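Local coordinates for protein LAO/AO transport system kinase (Escherichia coli, PDB 2P67) that belongs to the MeaB-like family of P-loop GTPases, and is probably a nucleotide-binding protein built on a parallel beta-sheet flanked by helices, at residues L24-E32 and R136-A147. Sequence-based numbering, arbitrary orientation.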
ATOM      1  N   LEU A  24      -6.947   4.612  36.551  1.00 22.41           N
ATOM      2  CA  LEU A  24      -6.838   4.551  35.106  1.00 22.00           C
ATOM      3  C   LEU A  24      -6.849   5.964  34.494  1.00 22.00           C
ATOM      4  O   LEU A  24      -5.977   6.295  33.694  1.00 21.19           O
ATOM      5  CB  LEU A  24      -7.936   3.678  34.493  1.00 22.14           C
ATOM      6  CG  LEU A  24      -7.859   3.481  32.967  1.00 21.68           C
ATOM      7  CD1 LEU A  24      -6.495   2.951  32.491  1.00 22.32           C
ATOM      8  CD2 LEU A  24      -8.986   2.598  32.474  1.00 21.57           C
ATOM      9  N   ALA A  25      -7.809   6.792  34.902  1.00 22.40           N
ATOM     10  CA  ALA A  25      -7.902   8.161  34.373  1.00 23.49           C
ATOM     11  C   ALA A  25      -6.640   8.943  34.701  1.00 24.08           C
ATOM     12  O   ALA A  25      -6.105   9.659  33.854  1.00 24.43           O
ATOM     13  CB  ALA A  25      -9.119   8.844  34.927  1.00 23.77           C
ATOM     14  N   GLN A  26      -6.160   8.794  35.937  1.00 24.54           N
ATOM     15  CA  GLN A  26      -4.942   9.462  36.387  1.00 25.16           C
ATOM     16  C   GLN A  26      -3.731   9.028  35.561  1.00 24.01           C
ATOM     17  O   GLN A  26      -2.903   9.838  35.196  1.00 23.64           O
ATOM     18  CB  GLN A  26      -4.653   9.090  37.837  1.00 26.24           C
ATOM     19  CG  GLN A  26      -5.117  10.057  38.890  1.00 31.57           C
ATOM     20  CD  GLN A  26      -4.525   9.646  40.245  1.00 36.21           C
ATOM     21  OE1 GLN A  26      -3.487  10.160  40.666  1.00 40.26           O
ATOM     22  NE2 GLN A  26      -5.142   8.667  40.884  1.00 38.65           N
ATOM     23  N   ALA A  27      -3.612   7.723  35.321  1.00 23.18           N
ATOM     24  CA  ALA A  27      -2.511   7.174  34.519  1.00 22.23           C
ATOM     25  C   ALA A  27      -2.553   7.684  33.067  1.00 21.83           C
ATOM     26  O   ALA A  27      -1.523   8.036  32.469  1.00 21.48           O
ATOM     27  CB  ALA A  27      -2.551   5.620  34.572  1.00 21.63           C
ATOM     28  N   MET A  28      -3.746   7.712  32.481  1.00 22.36           N
ATOM     29  CA  MET A  28      -3.906   8.287  31.145  1.00 22.38           C
ATOM     30  C   MET A  28      -3.471   9.766  31.116  1.00 23.49           C
ATOM     31  O   MET A  28      -2.718  10.170  30.247  1.00 23.71           O
ATOM     32  CB  MET A  28      -5.348   8.127  30.658  1.00 22.86           C
ATOM     33  CG  MET A  28      -5.795   6.666  30.531  1.00 21.61           C
ATOM     34  SD  MET A  28      -7.351   6.560  29.641  1.00 22.74           S
ATOM     35  CE  MET A  28      -7.397   4.779  29.285  1.00 23.11           C
ATOM     36  N   THR A  29      -3.926  10.557  32.087  1.00 24.14           N
ATOM     37  CA  THR A  29      -3.533  11.976  32.174  1.00 25.05           C
ATOM     38  C   THR A  29      -2.020  12.138  32.260  1.00 25.94           C
ATOM     39  O   THR A  29      -1.435  12.984  31.559  1.00 26.26           O
ATOM     40  CB  THR A  29      -4.260  12.696  33.333  1.00 24.89           C
ATOM     41  OG1 THR A  29      -5.651  12.780  33.013  1.00 27.12           O
ATOM     42  CG2 THR A  29      -3.722  14.130  33.542  1.00 26.78           C
ATOM     43  N   LEU A  30      -1.387  11.279  33.053  1.00 26.00           N
ATOM     44  CA  LEU A  30       0.070  11.259  33.180  1.00 27.06           C
ATOM     45  C   LEU A  30       0.760  10.990  31.853  1.00 27.85           C
ATOM     46  O   LEU A  30       1.726  11.664  31.502  1.00 27.57           O
ATOM     47  CB  LEU A  30       0.494  10.214  34.225  1.00 26.72           C
ATOM     48  CG  LEU A  30       1.993  10.038  34.481  1.00 27.30           C
ATOM     49  CD1 LEU A  30       2.571  11.257  35.190  1.00 27.45           C
ATOM     50  CD2 LEU A  30       2.234   8.771  35.293  1.00 28.35           C
ATOM     51  N   VAL A  31       0.273   9.977  31.134  1.00 28.86           N
ATOM     52  CA  VAL A  31       0.774   9.622  29.799  1.00 31.16           C
ATOM     53  C   VAL A  31       0.565  10.760  28.778  1.00 32.20           C
ATOM     54  O   VAL A  31       1.336  10.899  27.822  1.00 33.31           O
ATOM     55  CB  VAL A  31       0.133   8.272  29.326  1.00 31.15           C
ATOM     56  CG1 VAL A  31       0.426   7.980  27.854  1.00 32.44           C
ATOM     57  CG2 VAL A  31       0.617   7.144  30.217  1.00 30.60           C
ATOM     58  N   GLU A  32      -0.450  11.585  28.996  1.00 33.40           N
ATOM     59  CA  GLU A  32      -0.726  12.731  28.119  1.00 34.66           C
ATOM     60  C   GLU A  32      -0.002  14.041  28.483  1.00 35.40           C
ATOM     61  O   GLU A  32      -0.072  15.034  27.737  1.00 35.30           O
ATOM     62  CB  GLU A  32      -2.225  12.977  28.068  1.00 34.78           C
ATOM     63  CG  GLU A  32      -3.009  11.865  27.410  1.00 36.16           C
ATOM     64  CD  GLU A  32      -4.480  12.190  27.350  1.00 39.73           C
ATOM     65  OE1 GLU A  32      -5.005  12.694  28.372  1.00 39.74           O
ATOM     66  OE2 GLU A  32      -5.103  11.955  26.280  1.00 44.25           O
ATOM     67  N   ARG A 136      -0.223   7.469  20.857  1.00 25.81           N
ATOM     68  CA  ARG A 136      -1.050   7.764  22.022  1.00 25.37           C
ATOM     69  C   ARG A 136      -2.217   6.782  22.202  1.00 24.46           C
ATOM     70  O   ARG A 136      -2.436   6.274  23.313  1.00 23.38           O
ATOM     71  CB  ARG A 136      -1.557   9.219  21.948  1.00 27.13           C
ATOM     72  CG  ARG A 136      -2.292   9.716  23.204  1.00 30.21           C
ATOM     73  CD  ARG A 136      -1.539   9.450  24.540  1.00 35.82           C
ATOM     74  NE  ARG A 136      -0.096   9.706  24.479  1.00 40.61           N
ATOM     75  CZ  ARG A 136       0.468  10.917  24.439  1.00 44.24           C
ATOM     76  NH1 ARG A 136      -0.283  12.023  24.447  1.00 44.32           N
ATOM     77  NH2 ARG A 136       1.799  11.025  24.376  1.00 46.35           N
ATOM     78  N   ALA A 137      -2.944   6.507  21.115  1.00 22.75           N
ATOM     79  CA  ALA A 137      -4.036   5.535  21.144  1.00 22.33           C
ATOM     80  C   ALA A 137      -3.536   4.184  21.632  1.00 21.55           C
ATOM     81  O   ALA A 137      -4.174   3.566  22.486  1.00 21.30           O
ATOM     82  CB  ALA A 137      -4.700   5.411  19.750  1.00 22.46           C
ATOM     83  N   ARG A 138      -2.401   3.735  21.084  1.00 21.20           N
ATOM     84  CA  ARG A 138      -1.815   2.459  21.472  1.00 21.02           C
ATOM     85  C   ARG A 138      -1.469   2.401  22.963  1.00 20.40           C
ATOM     86  O   ARG A 138      -1.752   1.395  23.633  1.00 20.16           O
ATOM     87  CB  ARG A 138      -0.580   2.142  20.634  1.00 21.41           C
ATOM     88  CG  ARG A 138      -0.879   1.740  19.204  1.00 22.48           C
ATOM     89  CD  ARG A 138       0.397   1.418  18.458  1.00 27.02           C
ATOM     90  NE  ARG A 138       0.191   1.545  17.020  1.00 33.25           N
ATOM     91  CZ  ARG A 138       0.048   0.544  16.156  1.00 35.36           C
ATOM     92  NH1 ARG A 138       0.106  -0.727  16.565  1.00 37.90           N
ATOM     93  NH2 ARG A 138      -0.140   0.834  14.858  1.00 31.24           N
ATOM     94  N   GLU A 139      -0.838   3.457  23.474  1.00 20.09           N
ATOM     95  CA  GLU A 139      -0.481   3.488  24.892  1.00 20.31           C
ATOM     96  C   GLU A 139      -1.731   3.470  25.808  1.00 20.46           C
ATOM     97  O   GLU A 139      -1.770   2.758  26.822  1.00 20.20           O
ATOM     98  CB  GLU A 139       0.455   4.670  25.181  1.00 20.85           C
ATOM     99  CG  GLU A 139       1.783   4.511  24.447  1.00 22.71           C
ATOM    100  CD  GLU A 139       2.693   5.706  24.564  1.00 27.05           C
ATOM    101  OE1 GLU A 139       2.203   6.825  24.872  1.00 28.55           O
ATOM    102  OE2 GLU A 139       3.909   5.503  24.343  1.00 26.74           O
ATOM    103  N   LEU A 140      -2.762   4.230  25.441  1.00 19.42           N
ATOM    104  CA  LEU A 140      -3.980   4.238  26.225  1.00 19.84           C
ATOM    105  C   LEU A 140      -4.647   2.853  26.197  1.00 18.95           C
ATOM    106  O   LEU A 140      -5.177   2.413  27.208  1.00 17.84           O
ATOM    107  CB  LEU A 140      -4.934   5.305  25.713  1.00 20.28           C
ATOM    108  CG  LEU A 140      -4.449   6.768  25.755  1.00 22.98           C
ATOM    109  CD1 LEU A 140      -5.606   7.655  25.328  1.00 27.46           C
ATOM    110  CD2 LEU A 140      -3.967   7.189  27.144  1.00 26.70           C
ATOM    111  N   MET A 141      -4.607   2.193  25.036  1.00 18.80           N
ATOM    112  CA  MET A 141      -5.106   0.816  24.887  1.00 18.98           C
ATOM    113  C   MET A 141      -4.371  -0.143  25.838  1.00 18.27           C
ATOM    114  O   MET A 141      -5.009  -0.956  26.513  1.00 18.26           O
ATOM    115  CB  MET A 141      -4.957   0.324  23.432  1.00 18.76           C
ATOM    116  CG  MET A 141      -5.914   0.990  22.436  1.00 20.21           C
ATOM    117  SD  MET A 141      -5.564   0.522  20.705  1.00 20.34           S
ATOM    118  CE  MET A 141      -6.392  -1.094  20.647  1.00 23.48           C
ATOM    119  N   LEU A 142      -3.044  -0.024  25.905  1.00 18.46           N
ATOM    120  CA  LEU A 142      -2.246  -0.816  26.863  1.00 19.22           C
ATOM    121  C   LEU A 142      -2.688  -0.606  28.311  1.00 18.93           C
ATOM    122  O   LEU A 142      -2.839  -1.578  29.062  1.00 18.15           O
ATOM    123  CB  LEU A 142      -0.759  -0.502  26.718  1.00 19.12           C
ATOM    124  CG  LEU A 142      -0.026  -0.941  25.449  1.00 20.04           C
ATOM    125  CD1 LEU A 142       1.437  -0.559  25.578  1.00 22.70           C
ATOM    126  CD2 LEU A 142      -0.178  -2.468  25.185  1.00 21.45           C
ATOM    127  N   LEU A 143      -2.951   0.649  28.689  1.00 19.96           N
ATOM    128  CA  LEU A 143      -3.436   0.951  30.046  1.00 20.56           C
ATOM    129  C   LEU A 143      -4.763   0.242  30.303  1.00 20.47           C
ATOM    130  O   LEU A 143      -4.955  -0.366  31.365  1.00 20.65           O
ATOM    131  CB  LEU A 143      -3.559   2.475  30.295  1.00 20.73           C
ATOM    132  CG  LEU A 143      -2.204   3.203  30.383  1.00 21.41           C
ATOM    133  CD1 LEU A 143      -2.389   4.717  30.305  1.00 23.31           C
ATOM    134  CD2 LEU A 143      -1.441   2.811  31.639  1.00 20.95           C
ATOM    135  N   CYS A 144      -5.667   0.279  29.325  1.00 19.28           N
ATOM    136  CA  CYS A 144      -6.934  -0.425  29.460  1.00 20.34           C
ATOM    137  C   CYS A 144      -6.754  -1.944  29.627  1.00 20.38           C
ATOM    138  O   CYS A 144      -7.479  -2.584  30.403  1.00 19.91           O
ATOM    139  CB  CYS A 144      -7.851  -0.115  28.284  1.00 20.73           C
ATOM    140  SG  CYS A 144      -8.369   1.603  28.220  1.00 22.64           S
ATOM    141  N   GLU A 145      -5.785  -2.503  28.898  1.00 20.36           N
ATOM    142  CA  GLU A 145      -5.478  -3.933  28.979  1.00 20.95           C
ATOM    143  C   GLU A 145      -4.987  -4.279  30.375  1.00 21.63           C
ATOM    144  O   GLU A 145      -5.460  -5.251  30.995  1.00 22.14           O
ATOM    145  CB  GLU A 145      -4.439  -4.314  27.933  1.00 20.91           C
ATOM    146  CG  GLU A 145      -5.060  -4.301  26.496  1.00 21.40           C
ATOM    147  CD  GLU A 145      -4.131  -4.811  25.416  1.00 22.63           C
ATOM    148  OE1 GLU A 145      -2.941  -5.041  25.690  1.00 24.78           O
ATOM    149  OE2 GLU A 145      -4.600  -4.967  24.265  1.00 22.56           O
ATOM    150  N   ALA A 146      -4.044  -3.483  30.862  1.00 21.65           N
ATOM    151  CA  ALA A 146      -3.493  -3.706  32.203  1.00 22.24           C
ATOM    152  C   ALA A 146      -4.580  -3.542  33.276  1.00 22.76           C
ATOM    153  O   ALA A 146      -4.566  -4.255  34.294  1.00 22.68           O
ATOM    154  CB  ALA A 146      -2.296  -2.782  32.446  1.00 21.46           C
ATOM    155  N   ALA A 147      -5.548  -2.654  33.022  1.00 22.13           N
ATOM    156  CA  ALA A 147      -6.688  -2.412  33.921  1.00 23.23           C
ATOM    157  C   ALA A 147      -7.768  -3.519  33.923  1.00 23.93           C
ATOM    158  O   ALA A 147      -8.741  -3.457  34.692  1.00 25.21           O
ATOM    159  CB  ALA A 147      -7.332  -1.069  33.583  1.00 22.56           C
TER
HETATM  160  O   HOH W   1      -2.905  12.719  24.128  1.00 46.79           O
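L143 enters as a knob into the hole formed by L24, A27, M28 and V31, joining helix 133-146 of the P-loop NTPase fold to helix 21-32, one of the helices that precede the first strand of the central sheet. The two segments run nearly antiparallel, their axes 10.3 Å apart at closest approach. A27, pointing at its neighbour with a methyl alone, leaves room for the knob; L143 CD1 lies 3.9 Å from V31 CG2 and equally near M28 CG. On another side, L24 holds CG anti to its own nitrogen (chi1 -177°), which carries CD1 to within 3.7 Å of L143 CB. M28 is long and unbranched; extended beyond CG, it passes beside L140 CD2 and brings its CE methyl 3.5 Å from C144 SG, a small side chain that admits it. F120 of strand 119-124 touches both L24 and M28, so this apolar layer continues down to the sheet.

Branched V31 marks the border, its CG2 methyl facing L143 and CG1 lying against R136 NE and E139 OE1. Toward E32 and R136, both partly exposed, the packing gives way to polar groups and water. R136 is long enough, though bent at chi2 and chi3, to reach both backbone and water: V31 O sits 3.4 Å above its guanidinium plane, over the centre, where the angle to NH2 is poor for a hydrogen bond. E139 OE1 lies at the guanidinium edge, its bridge to R136 NE long at 3.7 Å; E139 OE1 also forms a salt bridge with R317 of the second subunit, while E139 OE2 is hydrogen-bonded to Q135. The E32 carboxylate, turned 72° from the R136 plane, serves two partners: OE1 makes a salt bridge with R122, and OE2 accepts from a water that itself accepts from R136 NH1 at 2.7 Å.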